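Local coordinates for protein aldolase (Klebsiella pneumoniae, PDB 6VOQ) that is a zinc-binding protein of the class II aldolase and adducin family, assembled from four copies of one chain, at residues V93-L103 and T177-F188; N39-A47 and G69-T77. All coordinates share one frame; numbering follows the deposited sequence.

Both contacts feed the same zinc site and reach the same mixed sheet, on opposite sides of the chain's centre; their own centres lie about 23 Å apart. Interaction 1 is the buried one. It sets helix 98-104 across helix 170-190, with a carboxylate gripped inside an apolar interface, and its strand end supplies His-94 and His-96 to the metal. Interaction 2 lies nearer the surface and is smaller. It joins two loops by a pair of backbone hydrogen bonds, with Val-76 packed on strand 40-42 and Thr-45 at the exposed margin, and it supplies Glu-75. His-161 is the fourth zinc ligand, from outside both contacts.

Interaction 1: V93-L103 and T177-F188; sequences VHLHSHYLTAL and TEELEETARLIF. With ZN (zinc ion), chain B.
The carboxylate of Glu-181 is gripped by three donors at the start of helix 98-104. Its OE1 takes Ser-97 OG at 2.7 Å and Leu-100 N at 2.9 Å, and these two come from opposite faces of the carboxylate plane. OE2 turns its syn lone pair to Tyr-99 N, 2.9 Å away, in a nearly straight bond (162°). The chain of Glu-181 is bent at chi2 (71°), which brings the carboxylate up to the helix start. Backbone N-H groups there are not used within the helix, so the buried acid satisfies two of them. The helix end would probably favour its charged form.

Tyr-99 lies against Arg-185. CG of Arg-185 sits over one ring face, 3.6 Å from the ring centroid, a CH-pi contact. His-98 CD2 covers the opposite face. A water bridges Tyr-99 OH and Arg-185 NE. Phe-188 CD2 meets the edge of the tyrosine ring, and Phe-188 CZ touches Ala-102 CB at 3.6 Å. Leu-100 fits as a knob among Thr-177, Leu-180, Glu-181 and Ala-184, with CD2 3.6 Å from Ala-184 CB. Nearer the strand, Val-93 and Leu-95 pack on Thr-177.

His-94 and His-96 bind zinc through NE2, and neither touches 177-188. His-98 also hydrogen-bonds to Thr-189 and Glu-182 of a second subunit, which Tyr-99 touches as well. The axes of the segments 98-103 and 177-188 cross at 62°, with a closest approach of 7.7 Å. Strand 162-167 borders strand 91-94, and helix 121-125 packs against helix 170-190 at Leu-180 and Thr-183.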
# COMPACT_ATOMS: atom_id res chain seq x y z
N VAL A 93 13.30 -2.19 -17.71
CA VAL A 93 12.04 -1.94 -17.02
C VAL A 93 11.86 -0.44 -16.98
O VAL A 93 12.72 0.29 -16.47
CB VAL A 93 12.04 -2.55 -15.61
CG1 VAL A 93 10.92 -1.95 -14.74
CG2 VAL A 93 11.91 -4.05 -15.70
N HIS A 94 10.77 0.04 -17.55
CA HIS A 94 10.41 1.44 -17.46
C HIS A 94 9.08 1.55 -16.72
O HIS A 94 8.09 0.94 -17.13
CB HIS A 94 10.30 2.10 -18.82
CG HIS A 94 9.71 3.47 -18.76
ND1 HIS A 94 10.26 4.48 -18.00
CD2 HIS A 94 8.60 3.99 -19.34
CE1 HIS A 94 9.53 5.57 -18.12
NE2 HIS A 94 8.51 5.30 -18.93
N LEU A 95 9.07 2.32 -15.64
CA LEU A 95 7.88 2.52 -14.84
C LEU A 95 7.76 3.99 -14.50
O LEU A 95 8.73 4.75 -14.56
CB LEU A 95 7.92 1.71 -13.55
CG LEU A 95 7.97 0.20 -13.65
CD1 LEU A 95 8.30 -0.31 -12.28
CD2 LEU A 95 6.63 -0.32 -14.13
N HIS A 96 6.55 4.40 -14.13
CA HIS A 96 6.35 5.67 -13.44
C HIS A 96 6.18 5.43 -11.95
O HIS A 96 5.24 5.95 -11.34
CB HIS A 96 5.15 6.42 -14.02
CG HIS A 96 5.24 6.65 -15.49
ND1 HIS A 96 4.24 7.28 -16.20
CD2 HIS A 96 6.20 6.34 -16.39
CE1 HIS A 96 4.58 7.34 -17.48
NE2 HIS A 96 5.77 6.78 -17.62
N SER A 97 7.06 4.61 -11.36
CA SER A 97 6.90 4.26 -9.96
C SER A 97 7.00 5.52 -9.11
O SER A 97 7.73 6.46 -9.44
CB SER A 97 7.93 3.20 -9.54
OG SER A 97 9.28 3.62 -9.76
N HIS A 98 6.22 5.55 -8.03
CA HIS A 98 5.81 6.83 -7.45
C HIS A 98 7.00 7.66 -6.99
O HIS A 98 7.16 8.82 -7.39
CB HIS A 98 4.84 6.61 -6.29
CG HIS A 98 4.44 7.88 -5.63
ND1 HIS A 98 3.56 8.77 -6.20
CD2 HIS A 98 4.89 8.47 -4.49
CE1 HIS A 98 3.43 9.83 -5.42
NE2 HIS A 98 4.23 9.67 -4.38
N TYR A 99 7.86 7.08 -6.15
CA TYR A 99 8.92 7.87 -5.54
C TYR A 99 10.05 8.16 -6.51
O TYR A 99 10.66 9.24 -6.42
CB TYR A 99 9.40 7.17 -4.26
CG TYR A 99 8.28 7.14 -3.24
CD1 TYR A 99 7.98 8.26 -2.48
CD2 TYR A 99 7.49 6.01 -3.08
CE1 TYR A 99 6.93 8.24 -1.57
CE2 TYR A 99 6.45 5.98 -2.17
CZ TYR A 99 6.17 7.11 -1.43
OH TYR A 99 5.14 7.09 -0.53
N LEU A 100 10.34 7.26 -7.45
CA LEU A 100 11.33 7.60 -8.46
C LEU A 100 10.81 8.68 -9.39
O LEU A 100 11.59 9.55 -9.81
CB LEU A 100 11.75 6.36 -9.24
CG LEU A 100 12.82 5.48 -8.57
CD1 LEU A 100 12.91 4.12 -9.26
CD2 LEU A 100 14.18 6.18 -8.55
N THR A 101 9.51 8.66 -9.71
CA THR A 101 8.91 9.74 -10.49
C THR A 101 8.92 11.05 -9.70
O THR A 101 9.20 12.11 -10.27
CB THR A 101 7.47 9.38 -10.88
OG1 THR A 101 7.46 8.21 -11.71
CG2 THR A 101 6.80 10.54 -11.63
N ALA A 102 8.59 10.98 -8.41
CA ALA A 102 8.65 12.16 -7.56
C ALA A 102 10.04 12.76 -7.58
O ALA A 102 10.22 13.95 -7.85
CB ALA A 102 8.24 11.81 -6.13
N LEU A 103 11.05 11.93 -7.29
CA LEU A 103 12.43 12.38 -7.38
C LEU A 103 12.73 13.02 -8.73
O LEU A 103 13.52 13.97 -8.80
CB LEU A 103 13.36 11.19 -7.13
CG LEU A 103 14.85 11.48 -7.07
CD1 LEU A 103 15.18 12.29 -5.83
CD2 LEU A 103 15.59 10.18 -7.06
N THR A 177 14.99 -2.24 -10.37
CA THR A 177 13.97 -1.21 -10.30
C THR A 177 13.34 -1.15 -8.92
O THR A 177 13.12 -0.06 -8.38
CB THR A 177 12.88 -1.46 -11.35
OG1 THR A 177 13.49 -1.56 -12.64
CG2 THR A 177 11.88 -0.33 -11.36
N GLU A 178 13.03 -2.31 -8.34
CA GLU A 178 12.42 -2.31 -7.03
C GLU A 178 13.38 -1.77 -5.98
O GLU A 178 12.96 -1.06 -5.07
CB GLU A 178 11.95 -3.72 -6.67
CG GLU A 178 10.70 -4.12 -7.38
CD GLU A 178 10.44 -5.60 -7.29
OE1 GLU A 178 11.38 -6.37 -7.53
OE2 GLU A 178 9.30 -5.98 -6.98
N GLU A 179 14.66 -2.10 -6.11
CA GLU A 179 15.65 -1.55 -5.19
C GLU A 179 15.76 -0.04 -5.35
O GLU A 179 15.83 0.69 -4.36
CB GLU A 179 17.01 -2.22 -5.42
CG GLU A 179 18.05 -1.88 -4.37
CD GLU A 179 17.67 -2.40 -2.99
OE1 GLU A 179 17.19 -3.55 -2.89
OE2 GLU A 179 17.83 -1.64 -2.01
N LEU A 180 15.75 0.45 -6.59
CA LEU A 180 15.82 1.89 -6.82
C LEU A 180 14.60 2.59 -6.25
O LEU A 180 14.72 3.64 -5.60
CB LEU A 180 15.95 2.18 -8.31
CG LEU A 180 17.35 2.20 -8.87
CD1 LEU A 180 17.25 2.13 -10.38
CD2 LEU A 180 18.09 3.45 -8.38
N GLU A 181 13.40 2.05 -6.52
CA GLU A 181 12.19 2.70 -6.04
C GLU A 181 12.16 2.75 -4.53
O GLU A 181 11.81 3.78 -3.94
CB GLU A 181 10.96 1.97 -6.60
CG GLU A 181 9.64 2.37 -5.96
CD GLU A 181 9.17 3.77 -6.34
OE1 GLU A 181 9.76 4.42 -7.23
OE2 GLU A 181 8.18 4.22 -5.74
N GLU A 182 12.57 1.66 -3.88
CA GLU A 182 12.66 1.61 -2.43
C GLU A 182 13.64 2.65 -1.90
O GLU A 182 13.42 3.26 -0.85
CB GLU A 182 13.06 0.21 -1.99
CG GLU A 182 13.25 0.05 -0.52
CD GLU A 182 11.96 0.27 0.25
OE1 GLU A 182 12.07 0.65 1.43
OE2 GLU A 182 10.87 0.06 -0.32
N THR A 183 14.75 2.86 -2.62
CA THR A 183 15.71 3.87 -2.20
C THR A 183 15.15 5.28 -2.39
O THR A 183 15.31 6.14 -1.52
CB THR A 183 17.02 3.69 -2.95
OG1 THR A 183 17.63 2.45 -2.54
CG2 THR A 183 17.98 4.82 -2.64
N ALA A 184 14.48 5.53 -3.52
CA ALA A 184 13.81 6.81 -3.71
C ALA A 184 12.75 7.02 -2.65
O ALA A 184 12.62 8.12 -2.10
CB ALA A 184 13.21 6.87 -5.11
N ARG A 185 11.99 5.97 -2.32
CA ARG A 185 10.98 6.10 -1.29
C ARG A 185 11.62 6.46 0.06
O ARG A 185 11.06 7.25 0.83
CB ARG A 185 10.19 4.80 -1.20
CG ARG A 185 9.04 4.85 -0.21
CD ARG A 185 8.40 3.50 -0.08
NE ARG A 185 7.32 3.50 0.90
CZ ARG A 185 6.85 2.40 1.47
NH1 ARG A 185 7.39 1.23 1.17
NH2 ARG A 185 5.87 2.46 2.35
N LEU A 186 12.78 5.88 0.35
CA LEU A 186 13.45 6.20 1.60
C LEU A 186 13.84 7.66 1.67
O LEU A 186 13.78 8.26 2.75
CB LEU A 186 14.68 5.32 1.77
CG LEU A 186 14.36 3.90 2.20
CD1 LEU A 186 15.56 3.01 1.92
CD2 LEU A 186 14.00 3.91 3.67
N ILE A 187 14.23 8.25 0.54
CA ILE A 187 14.54 9.67 0.50
C ILE A 187 13.36 10.48 1.03
O ILE A 187 13.49 11.29 1.95
CB ILE A 187 14.94 10.09 -0.92
CG1 ILE A 187 16.28 9.45 -1.29
CG2 ILE A 187 15.05 11.60 -1.04
CD1 ILE A 187 16.69 9.64 -2.73
N PHE A 188 12.16 10.23 0.48
CA PHE A 188 11.02 11.03 0.90
C PHE A 188 10.56 10.68 2.30
O PHE A 188 10.06 11.55 3.02
CB PHE A 188 9.89 10.88 -0.11
CG PHE A 188 10.17 11.60 -1.39
CD1 PHE A 188 9.91 12.95 -1.51
CD2 PHE A 188 10.76 10.93 -2.45
CE1 PHE A 188 10.19 13.61 -2.68
CE2 PHE A 188 11.03 11.57 -3.62
CZ PHE A 188 10.75 12.93 -3.74
ZN ZN B . 6.92 6.69 -19.45
O HOH W 1 5.82 6.04 1.92

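Interaction 2: N39-A47 and G69-T77; sequences NLLATPTGA and GDKPSKEVT. With ZN (zinc ion), chain B.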
# COMPACT_ATOMS: atom_id res chain seq x y z
N ASN A 39 16.50 -9.87 -31.44
CA ASN A 39 15.36 -8.98 -31.50
C ASN A 39 14.84 -8.66 -30.10
O ASN A 39 15.24 -9.27 -29.10
CB ASN A 39 14.25 -9.58 -32.35
CG ASN A 39 14.62 -9.64 -33.82
OD1 ASN A 39 15.21 -8.72 -34.36
ND2 ASN A 39 14.30 -10.76 -34.46
N LEU A 40 13.92 -7.71 -30.03
CA LEU A 40 13.42 -7.18 -28.78
C LEU A 40 11.99 -7.64 -28.57
O LEU A 40 11.13 -7.46 -29.44
CB LEU A 40 13.49 -5.65 -28.79
CG LEU A 40 13.79 -4.99 -27.46
CD1 LEU A 40 14.93 -5.73 -26.79
CD2 LEU A 40 14.13 -3.55 -27.70
N LEU A 41 11.73 -8.26 -27.42
CA LEU A 41 10.38 -8.52 -26.95
C LEU A 41 9.95 -7.34 -26.08
O LEU A 41 10.71 -6.90 -25.21
CB LEU A 41 10.32 -9.84 -26.18
CG LEU A 41 8.95 -10.28 -25.64
CD1 LEU A 41 8.09 -10.81 -26.78
CD2 LEU A 41 9.10 -11.33 -24.53
N ALA A 42 8.75 -6.81 -26.31
CA ALA A 42 8.33 -5.62 -25.59
C ALA A 42 6.83 -5.67 -25.36
O ALA A 42 6.09 -6.34 -26.08
CB ALA A 42 8.71 -4.34 -26.34
N THR A 43 6.39 -4.93 -24.34
CA THR A 43 4.97 -4.82 -24.06
C THR A 43 4.30 -3.91 -25.09
O THR A 43 4.88 -2.89 -25.49
CB THR A 43 4.72 -4.29 -22.64
OG1 THR A 43 5.32 -3.01 -22.49
CG2 THR A 43 5.34 -5.22 -21.62
N PRO A 44 3.11 -4.25 -25.56
CA PRO A 44 2.53 -3.51 -26.68
C PRO A 44 2.01 -2.14 -26.26
O PRO A 44 1.93 -1.80 -25.07
CB PRO A 44 1.40 -4.43 -27.16
CG PRO A 44 1.04 -5.24 -25.97
CD PRO A 44 2.30 -5.42 -25.17
N THR A 45 1.66 -1.35 -27.26
CA THR A 45 1.14 -0.00 -27.04
C THR A 45 -0.19 -0.05 -26.28
O THR A 45 -0.94 -1.02 -26.36
CB THR A 45 0.97 0.72 -28.38
OG1 THR A 45 0.57 2.07 -28.15
CG2 THR A 45 -0.08 0.02 -29.24
N GLY A 46 -0.46 1.03 -25.54
CA GLY A 46 -1.72 1.17 -24.83
C GLY A 46 -2.06 -0.00 -23.93
O GLY A 46 -3.23 -0.28 -23.66
N ALA A 47 -1.03 -0.70 -23.47
CA ALA A 47 -1.20 -1.91 -22.68
C ALA A 47 -1.20 -1.58 -21.19
O ALA A 47 -0.72 -0.53 -20.75
CB ALA A 47 -0.09 -2.91 -22.99
N GLY A 69 3.41 -9.51 -33.21
CA GLY A 69 2.66 -9.09 -32.06
C GLY A 69 1.96 -7.76 -32.30
O GLY A 69 1.95 -7.22 -33.40
N ASP A 70 1.37 -7.23 -31.24
CA ASP A 70 0.78 -5.91 -31.34
C ASP A 70 1.86 -4.87 -31.55
O ASP A 70 3.04 -5.11 -31.27
CB ASP A 70 -0.01 -5.54 -30.09
CG ASP A 70 -1.18 -6.47 -29.82
OD1 ASP A 70 -1.61 -7.21 -30.74
OD2 ASP A 70 -1.68 -6.43 -28.68
N LYS A 71 1.45 -3.69 -32.03
CA LYS A 71 2.42 -2.63 -32.24
C LYS A 71 3.10 -2.31 -30.91
O LYS A 71 2.42 -2.30 -29.87
CB LYS A 71 1.77 -1.38 -32.85
CG LYS A 71 2.76 -0.26 -33.26
CD LYS A 71 3.46 -0.54 -34.61
CE LYS A 71 4.68 0.39 -34.84
NZ LYS A 71 4.36 1.55 -35.74
N PRO A 72 4.41 -2.13 -30.89
CA PRO A 72 5.10 -1.91 -29.61
C PRO A 72 4.69 -0.60 -28.96
O PRO A 72 4.17 0.32 -29.60
CB PRO A 72 6.58 -1.88 -30.00
CG PRO A 72 6.57 -1.50 -31.44
CD PRO A 72 5.37 -2.18 -32.01
N SER A 73 4.92 -0.53 -27.65
CA SER A 73 4.83 0.73 -26.93
C SER A 73 5.66 1.79 -27.63
O SER A 73 6.75 1.51 -28.14
CB SER A 73 5.33 0.53 -25.50
OG SER A 73 5.26 1.75 -24.77
N LYS A 74 5.13 3.01 -27.67
CA LYS A 74 5.90 4.11 -28.26
C LYS A 74 7.19 4.40 -27.49
O LYS A 74 8.15 4.90 -28.08
CB LYS A 74 5.03 5.36 -28.34
CG LYS A 74 3.69 5.09 -29.00
CD LYS A 74 2.77 6.29 -28.95
CE LYS A 74 2.81 7.04 -30.27
NZ LYS A 74 2.09 8.34 -30.18
N GLU A 75 7.25 4.06 -26.21
CA GLU A 75 8.47 4.30 -25.44
C GLU A 75 9.55 3.27 -25.69
O GLU A 75 10.68 3.44 -25.21
CB GLU A 75 8.13 4.36 -23.95
CG GLU A 75 7.08 5.41 -23.64
CD GLU A 75 6.88 5.63 -22.17
OE1 GLU A 75 7.43 6.62 -21.65
OE2 GLU A 75 6.16 4.82 -21.54
N VAL A 76 9.25 2.21 -26.46
CA VAL A 76 10.27 1.25 -26.84
C VAL A 76 11.35 1.91 -27.69
O VAL A 76 12.48 1.42 -27.75
CB VAL A 76 9.61 0.05 -27.57
CG1 VAL A 76 10.66 -0.93 -28.10
CG2 VAL A 76 8.65 -0.66 -26.62
N THR A 77 11.03 3.05 -28.31
CA THR A 77 12.03 3.84 -29.02
C THR A 77 13.25 4.11 -28.15
O THR A 77 14.39 3.92 -28.59
CB THR A 77 11.41 5.16 -29.50
OG1 THR A 77 10.35 4.88 -30.42
CG2 THR A 77 12.46 5.99 -30.21
ZN ZN B . 6.92 6.69 -19.45
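Asp-70 meets Pro-44 first: its CB lies 3.4 Å from Pro-44 CB, and the two side chains cross at a slant. Its carboxylate forms a salt bridge with Arg-56. Next, Lys-71 O accepts from Thr-45 N at 2.9 Å. The backbones of Pro-72 and Pro-44 pair in a single beta bridge, and Pro-72 O touches Thr-45 CB. Ser-73 N then gives the second bond, to Thr-43 O at 3.2 Å. Together the two bonds hold the loops side by side.

Ser-73 also begins a type I turn to Val-76. Its OG stands anti to the backbone N (chi1 179°) and caps Glu-75 N weakly, at 3.4 Å. Glu-75 makes no contact with 39-47. Its extended side chain carries OE1 to the zinc, and OE2 has a weak hydrogen bond with Asn-30 ND2. Val-76 closes the contact, with CG2 3.7 Å from Ala-42 CB and CG1 near Leu-40 CD2.

The loop from Gly-69 runs past the end of strand 40-42 and leads into helix 76-83. Strand 40-42 itself lies between strands 58-60 and 30-34 of the sheet.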